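Local coordinates for protein D-aminopeptidase (Bacillus subtilis, PDB 1HI9) that hydrolyses N-terminal residues from peptides containing D-amino acids, using two zinc ions per subunit inside the chamber of a self-compartmentalizing homodecamer, at residues Leu55-His60 / Asp76-Asp81; Gly153-Ala158 / Val173-Ser178; Leu211-Arg216 / Lys252-Ala257. All blocks are in the same frame, centred on the assembly; numbering follows the deposited sequence.

Contact 1. Residues Leu55-His60 / Asp76-Asp81; sequences LVNDSH and DLISGD. With ZN (zinc ion), chain G.
The carboxamide of Asn-57 lies against the CG2 branch of Ile-78, and past the end of the same strand the His-60 imidazole carries a zinc ion at its edge, in the ring plane, 2.5 Å from ND1. Asp-8, Glu-10 and a water are this zinc's other ligands. Ahead of His-60 in the chain, strand 55-58 runs parallel to strand 76-80. Val-56 N bonds to Asp-76 O at 2.8 Å, Ile-78 N to Val-56 O and Asp-58 N to Ile-78 O, all nearly straight. On the Asn-57 face, Ile-78 CG1, set beside its own backbone N (chi1 -70°), meets Leu-55 CD2 at 3.6 Å. Val-56 CG1 and Leu-77 CD1 pair more loosely on the other face, 4.3 Å apart. An alanine in place of Ile-78 would probably open a gap beside Leu-55, where CG1 and CD1 had packed, and take the CG2 methyl from the Asn-57 carboxamide. A water joins Asp-58 OD2 to Ser-79 OG, while Leu-66 N and Asn-65 ND2 also bond the carboxylate. Apolar packing and backbone bonds thus hold the strands together, and a well-gripped Asp-58, weakly bonded to His-60 N, is likely to steady the turn leading to the metal ligand.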
ATOM      1  N   LEU A  55      -8.904 -33.652  26.486  1.00 44.80           N
ATOM      2  CA  LEU A  55      -9.164 -33.152  25.143  1.00 43.41           C
ATOM      3  C   LEU A  55      -9.198 -31.633  25.221  1.00 43.14           C
ATOM      4  O   LEU A  55     -10.009 -31.063  25.959  1.00 42.30           O
ATOM      5  CB  LEU A  55     -10.518 -33.656  24.634  1.00 43.14           C
ATOM      6  CG  LEU A  55     -10.625 -34.036  23.159  1.00 43.18           C
ATOM      7  CD1 LEU A  55     -12.077 -33.985  22.739  1.00 42.93           C
ATOM      8  CD2 LEU A  55      -9.800 -33.095  22.309  1.00 47.73           C
ATOM      9  N   VAL A  56      -8.325 -30.984  24.455  1.00 42.07           N
ATOM     10  CA  VAL A  56      -8.239 -29.528  24.448  1.00 41.29           C
ATOM     11  C   VAL A  56      -8.731 -28.953  23.127  1.00 42.54           C
ATOM     12  O   VAL A  56      -8.142 -29.193  22.072  1.00 43.82           O
ATOM     13  CB  VAL A  56      -6.787 -29.056  24.698  1.00 41.45           C
ATOM     14  CG1 VAL A  56      -6.748 -27.535  24.864  1.00 40.37           C
ATOM     15  CG2 VAL A  56      -6.230 -29.747  25.938  1.00 39.97           C
ATOM     16  N   ASN A  57      -9.819 -28.187  23.200  1.00 41.95           N
ATOM     17  CA  ASN A  57     -10.432 -27.568  22.028  1.00 40.60           C
ATOM     18  C   ASN A  57     -10.166 -26.061  21.999  1.00 40.72           C
ATOM     19  O   ASN A  57     -10.617 -25.319  22.879  1.00 41.57           O
ATOM     20  CB  ASN A  57     -11.945 -27.812  22.040  1.00 39.80           C
ATOM     21  CG  ASN A  57     -12.636 -27.295  20.790  1.00 40.78           C
ATOM     22  OD1 ASN A  57     -13.777 -26.833  20.838  1.00 40.53           O
ATOM     23  ND2 ASN A  57     -11.954 -27.379  19.666  1.00 40.10           N
ATOM     24  N   ASP A  58      -9.428 -25.613  20.989  1.00 39.12           N
ATOM     25  CA  ASP A  58      -9.121 -24.197  20.830  1.00 36.89           C
ATOM     26  C   ASP A  58     -10.458 -23.573  20.475  1.00 36.87           C
ATOM     27  O   ASP A  58     -11.037 -23.901  19.433  1.00 33.74           O
ATOM     28  CB  ASP A  58      -8.128 -24.003  19.679  1.00 36.93           C
ATOM     29  CG  ASP A  58      -7.537 -22.610  19.641  1.00 35.41           C
ATOM     30  OD1 ASP A  58      -8.297 -21.637  19.846  1.00 36.40           O
ATOM     31  OD2 ASP A  58      -6.317 -22.488  19.387  1.00 35.07           O
ATOM     32  N   SER A  59     -10.948 -22.672  21.325  1.00 36.32           N
ATOM     33  CA  SER A  59     -12.260 -22.055  21.096  1.00 37.57           C
ATOM     34  C   SER A  59     -12.267 -20.570  20.782  1.00 37.08           C
ATOM     35  O   SER A  59     -13.275 -19.907  20.994  1.00 37.57           O
ATOM     36  CB  SER A  59     -13.153 -22.299  22.314  1.00 35.40           C
ATOM     37  OG  SER A  59     -13.196 -23.673  22.627  1.00 38.20           O
ATOM     38  N   HIS A  60     -11.171 -20.052  20.250  1.00 36.99           N
ATOM     39  CA  HIS A  60     -11.100 -18.631  19.960  1.00 36.38           C
ATOM     40  C   HIS A  60     -10.908 -18.283  18.483  1.00 36.70           C
ATOM     41  O   HIS A  60     -10.019 -18.819  17.825  1.00 36.37           O
ATOM     42  CB  HIS A  60      -9.960 -18.030  20.783  1.00 36.05           C
ATOM     43  CG  HIS A  60      -9.641 -16.610  20.437  1.00 36.49           C
ATOM     44  ND1 HIS A  60     -10.515 -15.573  20.675  1.00 36.05           N
ATOM     45  CD2 HIS A  60      -8.546 -16.053  19.866  1.00 35.77           C
ATOM     46  CE1 HIS A  60      -9.974 -14.439  20.269  1.00 35.30           C
ATOM     47  NE2 HIS A  60      -8.778 -14.703  19.775  1.00 35.36           N
ATOM     48  N   ASP A  76      -4.584 -34.041  23.858  1.00 48.89           N
ATOM     49  CA  ASP A  76      -5.040 -34.112  22.475  1.00 48.76           C
ATOM     50  C   ASP A  76      -5.647 -32.763  22.110  1.00 47.85           C
ATOM     51  O   ASP A  76      -6.610 -32.314  22.747  1.00 48.19           O
ATOM     52  CB  ASP A  76      -6.088 -35.216  22.313  1.00 52.39           C
ATOM     53  CG  ASP A  76      -5.548 -36.597  22.680  1.00 55.57           C
ATOM     54  OD1 ASP A  76      -4.569 -37.046  22.031  1.00 55.81           O
ATOM     55  OD2 ASP A  76      -6.105 -37.229  23.615  1.00 56.78           O
ATOM     56  N   LEU A  77      -5.094 -32.133  21.074  1.00 45.11           N
ATOM     57  CA  LEU A  77      -5.544 -30.815  20.642  1.00 42.97           C
ATOM     58  C   LEU A  77      -6.425 -30.791  19.408  1.00 41.96           C
ATOM     59  O   LEU A  77      -6.127 -31.426  18.404  1.00 41.58           O
ATOM     60  CB  LEU A  77      -4.336 -29.898  20.390  1.00 42.86           C
ATOM     61  CG  LEU A  77      -4.615 -28.529  19.762  1.00 42.62           C
ATOM     62  CD1 LEU A  77      -5.347 -27.640  20.750  1.00 41.60           C
ATOM     63  CD2 LEU A  77      -3.305 -27.886  19.345  1.00 42.58           C
ATOM     64  N   ILE A  78      -7.522 -30.051  19.505  1.00 40.95           N
ATOM     65  CA  ILE A  78      -8.440 -29.885  18.388  1.00 39.79           C
ATOM     66  C   ILE A  78      -8.151 -28.478  17.909  1.00 40.64           C
ATOM     67  O   ILE A  78      -8.431 -27.505  18.613  1.00 41.54           O
ATOM     68  CB  ILE A  78      -9.913 -29.956  18.815  1.00 39.27           C
ATOM     69  CG1 ILE A  78     -10.271 -31.390  19.212  1.00 39.98           C
ATOM     70  CG2 ILE A  78     -10.805 -29.462  17.679  1.00 38.33           C
ATOM     71  CD1 ILE A  78     -11.723 -31.576  19.609  1.00 38.08           C
ATOM     72  N   SER A  79      -7.579 -28.371  16.717  1.00 40.29           N
ATOM     73  CA  SER A  79      -7.222 -27.077  16.164  1.00 39.32           C
ATOM     74  C   SER A  79      -7.939 -26.860  14.841  1.00 39.22           C
ATOM     75  O   SER A  79      -8.135 -27.796  14.069  1.00 38.96           O
ATOM     76  CB  SER A  79      -5.703 -27.015  15.977  1.00 39.73           C
ATOM     77  OG  SER A  79      -5.278 -25.710  15.640  1.00 42.45           O
ATOM     78  N   GLY A  80      -8.340 -25.620  14.585  1.00 39.75           N
ATOM     79  CA  GLY A  80      -9.039 -25.321  13.349  1.00 40.76           C
ATOM     80  C   GLY A  80     -10.480 -24.889  13.567  1.00 41.74           C
ATOM     81  O   GLY A  80     -11.044 -25.101  14.639  1.00 42.48           O
ATOM     82  N   ASP A  81     -11.082 -24.291  12.543  1.00 42.10           N
ATOM     83  CA  ASP A  81     -12.445 -23.812  12.651  1.00 42.91           C
ATOM     84  C   ASP A  81     -13.418 -24.547  11.725  1.00 43.38           C
ATOM     85  O   ASP A  81     -13.081 -25.572  11.115  1.00 44.16           O
ATOM     86  CB  ASP A  81     -12.491 -22.300  12.384  1.00 45.37           C
ATOM     87  CG  ASP A  81     -12.161 -21.946  10.950  1.00 47.80           C
ATOM     88  OD1 ASP A  81     -11.464 -22.740  10.290  1.00 49.66           O
ATOM     89  OD2 ASP A  81     -12.592 -20.865  10.485  1.00 49.96           O
TER
HETATM   90 ZN    ZN G 301     -12.645 -15.417  22.010  1.00 56.24          ZN
HETATM   91  O   HOH W   1      -4.704 -24.446  17.902  1.00 27.63           O
HETATM   92  O   HOH W   2     -15.158 -15.449  21.593  1.00 28.83           O

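Contact 2. Residues Gly153-Ala158 / Val173-Ser178; sequences GDDRAA and VKQTIS
Asp-154 and Thr-176 cross obliquely, and the hydroxyl OG1 of Thr-176 donates to Asp-154 OD2 at 2.5 Å, arriving on the anti side and only 17° out of the carboxylate plane. The same OG1 also bonds Val-112 N. Asp-155 instead lies at about a right angle to Thr-176: its OD1 takes Thr-176 N at 2.7 Å, from 39° above the carboxylate plane. Chi1 of Asp-155 (64°) sets CG between the backbone N and the carbonyl carbon, on the side of the strand. Gln-175 crosses Asp-155 at about a right angle too, its OE1 packing 3.6 Å from Asp-155 CB. The two acids stand where strand 148-152 gives way to helix 155-162 in a beta-alpha-beta unit whose next strand is 169-176, and Asp-154 is the N-cap of the helix. Its OD1 accepts Ala-157 N at 2.9 Å from well above the plane, while Arg-156 N reaches OD2 weakly. Gly-153 O receives Val-173 N at 2.9 Å. CG of Lys-174 packs 4.0 Å from Asp-154 CB, and the chain then runs extended to NZ, which bonds the carbonyl oxygens of Glu-10, Ile-12 and Leu-15. Glu-10 is a zinc ligand, and the side chain of another, His-104, lies about 5 Å from that of Asp-154.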
ATOM      1  N   GLY A 153     -11.050 -17.256  34.024  1.00 35.88           N
ATOM      2  CA  GLY A 153     -11.083 -16.065  33.199  1.00 35.76           C
ATOM      3  C   GLY A 153     -10.957 -14.867  34.117  1.00 36.10           C
ATOM      4  O   GLY A 153     -10.260 -14.939  35.131  1.00 38.95           O
ATOM      5  N   ASP A 154     -11.611 -13.763  33.779  1.00 35.03           N
ATOM      6  CA  ASP A 154     -11.556 -12.585  34.633  1.00 35.49           C
ATOM      7  C   ASP A 154     -12.577 -12.749  35.763  1.00 36.30           C
ATOM      8  O   ASP A 154     -13.323 -13.725  35.797  1.00 33.64           O
ATOM      9  CB  ASP A 154     -11.862 -11.316  33.828  1.00 35.81           C
ATOM     10  CG  ASP A 154     -13.343 -11.189  33.462  1.00 35.41           C
ATOM     11  OD1 ASP A 154     -13.946 -12.179  33.009  1.00 35.06           O
ATOM     12  OD2 ASP A 154     -13.887 -10.093  33.622  1.00 33.38           O
ATOM     13  N   ASP A 155     -12.606 -11.791  36.683  1.00 37.39           N
ATOM     14  CA  ASP A 155     -13.524 -11.847  37.804  1.00 38.67           C
ATOM     15  C   ASP A 155     -14.971 -11.822  37.352  1.00 38.96           C
ATOM     16  O   ASP A 155     -15.803 -12.456  37.980  1.00 39.68           O
ATOM     17  CB  ASP A 155     -13.254 -10.689  38.766  1.00 40.88           C
ATOM     18  CG  ASP A 155     -13.505  -9.314  38.132  1.00 42.66           C
ATOM     19  OD1 ASP A 155     -12.962  -9.043  37.030  1.00 42.32           O
ATOM     20  OD2 ASP A 155     -14.238  -8.513  38.758  1.00 40.73           O
ATOM     21  N   ARG A 156     -15.279 -11.108  36.268  1.00 39.58           N
ATOM     22  CA  ARG A 156     -16.665 -11.046  35.794  1.00 40.49           C
ATOM     23  C   ARG A 156     -17.157 -12.356  35.182  1.00 39.94           C
ATOM     24  O   ARG A 156     -18.337 -12.703  35.304  1.00 39.30           O
ATOM     25  CB  ARG A 156     -16.857  -9.922  34.770  1.00 42.49           C
ATOM     26  CG  ARG A 156     -16.502  -8.526  35.262  1.00 46.06           C
ATOM     27  CD  ARG A 156     -16.994  -8.195  36.673  1.00 49.30           C
ATOM     28  NE  ARG A 156     -18.434  -8.206  36.824  1.00 53.48           N
ATOM     29  CZ  ARG A 156     -19.162  -7.321  37.497  1.00 55.65           C
ATOM     30  NH1 ARG A 156     -18.615  -6.278  38.120  1.00 56.28           N
ATOM     31  NH2 ARG A 156     -20.470  -7.509  37.548  1.00 54.79           N
ATOM     32  N   ALA A 157     -16.263 -13.076  34.512  1.00 39.29           N
ATOM     33  CA  ALA A 157     -16.633 -14.351  33.904  1.00 37.89           C
ATOM     34  C   ALA A 157     -16.871 -15.348  35.019  1.00 37.67           C
ATOM     35  O   ALA A 157     -17.761 -16.193  34.933  1.00 36.95           O
ATOM     36  CB  ALA A 157     -15.522 -14.848  32.983  1.00 36.57           C
ATOM     37  N   ALA A 158     -16.071 -15.240  36.074  1.00 37.03           N
ATOM     38  CA  ALA A 158     -16.194 -16.143  37.207  1.00 38.60           C
ATOM     39  C   ALA A 158     -17.548 -15.936  37.875  1.00 37.86           C
ATOM     40  O   ALA A 158     -18.242 -16.893  38.185  1.00 35.81           O
ATOM     41  CB  ALA A 158     -15.063 -15.889  38.205  1.00 36.96           C
ATOM     42  N   VAL A 173      -8.149 -15.125  37.095  1.00 38.95           N
ATOM     43  CA  VAL A 173      -6.742 -14.827  36.869  1.00 38.81           C
ATOM     44  C   VAL A 173      -6.458 -13.337  36.743  1.00 38.55           C
ATOM     45  O   VAL A 173      -5.306 -12.914  36.771  1.00 38.16           O
ATOM     46  CB  VAL A 173      -6.235 -15.562  35.612  1.00 38.80           C
ATOM     47  CG1 VAL A 173      -6.353 -17.067  35.818  1.00 36.95           C
ATOM     48  CG2 VAL A 173      -7.052 -15.139  34.387  1.00 38.73           C
ATOM     49  N   LYS A 174      -7.506 -12.537  36.595  1.00 38.29           N
ATOM     50  CA  LYS A 174      -7.318 -11.097  36.495  1.00 37.42           C
ATOM     51  C   LYS A 174      -8.596 -10.358  36.889  1.00 36.91           C
ATOM     52  O   LYS A 174      -9.684 -10.924  36.837  1.00 36.00           O
ATOM     53  CB  LYS A 174      -6.895 -10.715  35.066  1.00 37.73           C
ATOM     54  CG  LYS A 174      -7.838 -11.201  33.972  1.00 34.71           C
ATOM     55  CD  LYS A 174      -7.304 -10.868  32.593  1.00 33.03           C
ATOM     56  CE  LYS A 174      -8.171 -11.486  31.500  1.00 33.63           C
ATOM     57  NZ  LYS A 174      -7.646 -11.227  30.112  1.00 27.84           N
ATOM     58  N   GLN A 175      -8.447  -9.098  37.287  1.00 35.96           N
ATOM     59  CA  GLN A 175      -9.573  -8.267  37.692  1.00 37.61           C
ATOM     60  C   GLN A 175      -9.896  -7.240  36.613  1.00 37.34           C
ATOM     61  O   GLN A 175      -9.010  -6.529  36.136  1.00 34.76           O
ATOM     62  CB  GLN A 175      -9.252  -7.517  38.985  1.00 39.42           C
ATOM     63  CG  GLN A 175      -8.954  -8.399  40.172  1.00 42.18           C
ATOM     64  CD  GLN A 175     -10.161  -9.184  40.633  1.00 44.14           C
ATOM     65  OE1 GLN A 175     -11.230  -8.613  40.862  1.00 46.54           O
ATOM     66  NE2 GLN A 175      -9.995 -10.495  40.790  1.00 43.17           N
ATOM     67  N   THR A 176     -11.171  -7.160  36.237  1.00 37.20           N
ATOM     68  CA  THR A 176     -11.605  -6.218  35.210  1.00 36.58           C
ATOM     69  C   THR A 176     -11.723  -4.787  35.743  1.00 36.47           C
ATOM     70  O   THR A 176     -12.321  -4.561  36.789  1.00 36.88           O
ATOM     71  CB  THR A 176     -12.971  -6.644  34.635  1.00 36.34           C
ATOM     72  OG1 THR A 176     -12.800  -7.799  33.804  1.00 34.00           O
ATOM     73  CG2 THR A 176     -13.597  -5.508  33.835  1.00 35.89           C
ATOM     74  N   ILE A 177     -11.138  -3.835  35.025  1.00 36.40           N
ATOM     75  CA  ILE A 177     -11.224  -2.429  35.391  1.00 35.63           C
ATOM     76  C   ILE A 177     -12.093  -1.715  34.342  1.00 36.54           C
ATOM     77  O   ILE A 177     -12.874  -0.820  34.673  1.00 38.14           O
ATOM     78  CB  ILE A 177      -9.824  -1.778  35.472  1.00 36.41           C
ATOM     79  CG1 ILE A 177      -9.042  -2.404  36.639  1.00 34.99           C
ATOM     80  CG2 ILE A 177      -9.946  -0.258  35.672  1.00 34.36           C
ATOM     81  CD1 ILE A 177      -7.606  -1.886  36.781  1.00 37.45           C
ATOM     82  N   SER A 178     -11.956  -2.125  33.080  1.00 34.14           N
ATOM     83  CA  SER A 178     -12.744  -1.581  31.968  1.00 32.56           C
ATOM     84  C   SER A 178     -12.812  -2.667  30.897  1.00 32.90           C
ATOM     85  O   SER A 178     -12.260  -3.758  31.071  1.00 32.03           O
ATOM     86  CB  SER A 178     -12.109  -0.318  31.381  1.00 31.13           C
ATOM     87  OG  SER A 178     -11.128  -0.624  30.416  1.00 31.09           O
TER

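Contact 3. Residues Leu211-Arg216 / Lys252-Ala257; sequences LTPPDR and KDMLEA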
ATOM      1  N   LEU A 211     -25.715 -28.685  33.539  1.00 51.19           N
ATOM      2  CA  LEU A 211     -26.694 -27.638  33.307  1.00 49.76           C
ATOM      3  C   LEU A 211     -27.681 -28.160  32.265  1.00 49.80           C
ATOM      4  O   LEU A 211     -27.569 -27.856  31.075  1.00 49.46           O
ATOM      5  CB  LEU A 211     -26.007 -26.379  32.781  1.00 50.23           C
ATOM      6  CG  LEU A 211     -26.529 -25.030  33.280  1.00 51.95           C
ATOM      7  CD1 LEU A 211     -26.081 -23.943  32.313  1.00 52.76           C
ATOM      8  CD2 LEU A 211     -28.034 -25.041  33.383  1.00 52.18           C
ATOM      9  N   THR A 212     -28.644 -28.953  32.716  1.00 49.04           N
ATOM     10  CA  THR A 212     -29.627 -29.538  31.821  1.00 48.16           C
ATOM     11  C   THR A 212     -30.433 -28.490  31.064  1.00 48.46           C
ATOM     12  O   THR A 212     -31.036 -27.592  31.665  1.00 47.86           O
ATOM     13  CB  THR A 212     -30.588 -30.458  32.596  1.00 48.82           C
ATOM     14  OG1 THR A 212     -29.823 -31.426  33.323  1.00 48.46           O
ATOM     15  CG2 THR A 212     -31.537 -31.175  31.635  1.00 48.07           C
ATOM     16  N   PRO A 213     -30.441 -28.581  29.725  1.00 47.49           N
ATOM     17  CA  PRO A 213     -31.180 -27.633  28.894  1.00 47.61           C
ATOM     18  C   PRO A 213     -32.586 -28.137  28.610  1.00 48.10           C
ATOM     19  O   PRO A 213     -32.865 -29.325  28.735  1.00 48.16           O
ATOM     20  CB  PRO A 213     -30.338 -27.581  27.631  1.00 47.53           C
ATOM     21  CG  PRO A 213     -29.945 -29.024  27.484  1.00 46.82           C
ATOM     22  CD  PRO A 213     -29.538 -29.400  28.895  1.00 46.62           C
ATOM     23  N   PRO A 214     -33.495 -27.232  28.229  1.00 49.22           N
ATOM     24  CA  PRO A 214     -34.879 -27.606  27.920  1.00 49.73           C
ATOM     25  C   PRO A 214     -34.897 -28.617  26.773  1.00 51.42           C
ATOM     26  O   PRO A 214     -33.949 -28.689  25.992  1.00 50.41           O
ATOM     27  CB  PRO A 214     -35.508 -26.281  27.500  1.00 50.18           C
ATOM     28  CG  PRO A 214     -34.726 -25.266  28.280  1.00 49.84           C
ATOM     29  CD  PRO A 214     -33.311 -25.773  28.157  1.00 48.34           C
ATOM     30  N   ASP A 215     -35.980 -29.386  26.670  1.00 53.72           N
ATOM     31  CA  ASP A 215     -36.132 -30.386  25.616  1.00 54.61           C
ATOM     32  C   ASP A 215     -36.174 -29.747  24.234  1.00 54.02           C
ATOM     33  O   ASP A 215     -35.456 -30.166  23.332  1.00 54.47           O
ATOM     34  CB  ASP A 215     -37.414 -31.191  25.833  1.00 58.13           C
ATOM     35  CG  ASP A 215     -37.297 -32.185  26.971  1.00 61.32           C
ATOM     36  OD1 ASP A 215     -38.319 -32.835  27.307  1.00 63.90           O
ATOM     37  OD2 ASP A 215     -36.186 -32.321  27.524  1.00 62.21           O
ATOM     38  N   ARG A 216     -37.035 -28.750  24.064  1.00 53.22           N
ATOM     39  CA  ARG A 216     -37.164 -28.052  22.785  1.00 51.99           C
ATOM     40  C   ARG A 216     -36.912 -26.582  23.053  1.00 49.65           C
ATOM     41  O   ARG A 216     -37.826 -25.763  23.024  1.00 48.91           O
ATOM     42  CB  ARG A 216     -38.566 -28.241  22.202  1.00 53.43           C
ATOM     43  CG  ARG A 216     -38.887 -29.673  21.791  1.00 56.76           C
ATOM     44  CD  ARG A 216     -40.332 -29.790  21.312  1.00 58.77           C
ATOM     45  NE  ARG A 216     -40.620 -28.878  20.200  1.00 61.34           N
ATOM     46  CZ  ARG A 216     -40.102 -28.995  18.980  1.00 61.54           C
ATOM     47  NH1 ARG A 216     -39.267 -29.990  18.703  1.00 61.69           N
ATOM     48  NH2 ARG A 216     -40.422 -28.119  18.037  1.00 62.17           N
ATOM     49  N   LYS A 252     -35.229 -28.213  17.964  1.00 47.01           N
ATOM     50  CA  LYS A 252     -35.672 -29.547  18.355  1.00 49.76           C
ATOM     51  C   LYS A 252     -34.961 -29.991  19.629  1.00 49.30           C
ATOM     52  O   LYS A 252     -35.514 -30.753  20.420  1.00 49.59           O
ATOM     53  CB  LYS A 252     -35.379 -30.557  17.244  1.00 52.56           C
ATOM     54  CG  LYS A 252     -36.027 -30.225  15.909  1.00 55.78           C
ATOM     55  CD  LYS A 252     -35.865 -31.367  14.893  1.00 58.96           C
ATOM     56  CE  LYS A 252     -34.393 -31.678  14.570  1.00 60.54           C
ATOM     57  NZ  LYS A 252     -33.616 -32.257  15.725  1.00 60.52           N
ATOM     58  N   ASP A 253     -33.729 -29.520  19.799  1.00 48.90           N
ATOM     59  CA  ASP A 253     -32.909 -29.822  20.966  1.00 47.60           C
ATOM     60  C   ASP A 253     -31.787 -28.795  21.101  1.00 46.56           C
ATOM     61  O   ASP A 253     -31.612 -27.934  20.236  1.00 44.44           O
ATOM     62  CB  ASP A 253     -32.305 -31.213  20.852  1.00 50.29           C
ATOM     63  CG  ASP A 253     -31.755 -31.487  19.477  1.00 52.42           C
ATOM     64  OD1 ASP A 253     -32.533 -31.888  18.588  1.00 56.30           O
ATOM     65  OD2 ASP A 253     -30.547 -31.282  19.270  1.00 54.82           O
ATOM     66  N   MET A 254     -31.024 -28.888  22.186  1.00 44.97           N
ATOM     67  CA  MET A 254     -29.939 -27.940  22.421  1.00 42.36           C
ATOM     68  C   MET A 254     -28.901 -27.966  21.297  1.00 41.97           C
ATOM     69  O   MET A 254     -28.348 -26.931  20.934  1.00 41.21           O
ATOM     70  CB  MET A 254     -29.266 -28.235  23.763  1.00 41.96           C
ATOM     71  CG  MET A 254     -28.328 -27.137  24.258  1.00 40.63           C
ATOM     72  SD  MET A 254     -29.132 -25.525  24.396  1.00 40.77           S
ATOM     73  CE  MET A 254     -27.807 -24.459  23.731  1.00 40.86           C
ATOM     74  N   LEU A 255     -28.642 -29.147  20.745  1.00 40.36           N
ATOM     75  CA  LEU A 255     -27.670 -29.255  19.677  1.00 40.70           C
ATOM     76  C   LEU A 255     -28.087 -28.463  18.434  1.00 41.79           C
ATOM     77  O   LEU A 255     -27.254 -27.803  17.807  1.00 43.19           O
ATOM     78  CB  LEU A 255     -27.426 -30.717  19.311  1.00 38.22           C
ATOM     79  CG  LEU A 255     -26.904 -31.615  20.437  1.00 39.58           C
ATOM     80  CD1 LEU A 255     -26.372 -32.898  19.827  1.00 37.31           C
ATOM     81  CD2 LEU A 255     -25.792 -30.929  21.230  1.00 38.75           C
ATOM     82  N   GLU A 256     -29.366 -28.522  18.074  1.00 40.46           N
ATOM     83  CA  GLU A 256     -29.839 -27.785  16.911  1.00 39.47           C
ATOM     84  C   GLU A 256     -29.833 -26.292  17.236  1.00 38.54           C
ATOM     85  O   GLU A 256     -29.565 -25.443  16.374  1.00 38.45           O
ATOM     86  CB  GLU A 256     -31.257 -28.217  16.521  1.00 40.22           C
ATOM     87  CG  GLU A 256     -31.594 -27.905  15.072  1.00 41.94           C
ATOM     88  CD  GLU A 256     -33.083 -27.986  14.763  1.00 45.32           C
ATOM     89  OE1 GLU A 256     -33.432 -28.229  13.580  1.00 45.20           O
ATOM     90  OE2 GLU A 256     -33.905 -27.794  15.691  1.00 47.40           O
ATOM     91  N   ALA A 257     -30.119 -25.975  18.493  1.00 37.27           N
ATOM     92  CA  ALA A 257     -30.150 -24.587  18.935  1.00 37.10           C
ATOM     93  C   ALA A 257     -28.752 -23.990  18.832  1.00 36.45           C
ATOM     94  O   ALA A 257     -28.595 -22.832  18.449  1.00 35.11           O
ATOM     95  CB  ALA A 257     -30.648 -24.503  20.381  1.00 35.64           C
TER
HETATM   96  O   HOH W   3     -31.952 -30.181  24.329  1.00 34.58           O
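The N-terminus of helix 254-268 meets the loop ahead of strand 218-223 here, with Pro-213 against Met-254 and Arg-216 against Lys-252. Asp-253 is the N-cap: its OD2 accepts Glu-256 N at 3.2 Å from above the carboxylate plane, and its OD1 forms a salt bridge, weak as a hydrogen bond, with Lys-252 NZ. Glu-256 folds back in turn, OE2 taking Lys-252 N at 2.7 Å nearly along its C-O axis. Across to the loop, Pro-213 CG touches Met-254 CB at 3.9 Å. CG of Met-254 is anti to the backbone N (chi1 -167°), which puts it 4.0 Å from Pro-213 CB; the sulfur SD comes equally near that CB. A water bridges the backbones, accepting from Met-254 N at 2.7 Å and donating to Pro-214 O. Asp-215 O takes a CA-H...O contact from Asp-253 CA, but also faces Lys-252 O at 3.0 Å, two acceptors with no bond between them. The Arg-216 chain is bent at chi3, and its NH1 lies 3.6 Å from Lys-252 CA, which sits oblique to the guanidinium. Among the neighbouring elements, Met-254 and Pro-214 both touch Ile-126 of strand 121-126, Pro-213 touches Tyr-139 of helix 133-143, and Arg-216 O bonds Gln-250 NE2 at the end of strand 246-250.

How the contacts relate
Contacts 1 and 2 reach the same mixed sheet, their centres about 23 Å apart. Contact 1 is buried and joins two parallel strands by backbone bonds and aliphatic packing; contact 2, partly buried, ties a helix start to a strand end through carboxylates. Both come close to the zinc site, contact 1 by supplying a ligand and contact 2 as a neighbour of its ligands. Within one chain they do not touch, but across a subunit interface Asp-81 O bonds Ser-178 OG of a neighbouring subunit. Contact 3 lies at the surface, its centre about 29 Å from that of contact 2. Like contact 2 it has an aspartate N-cap, but a water and light packing join its segments.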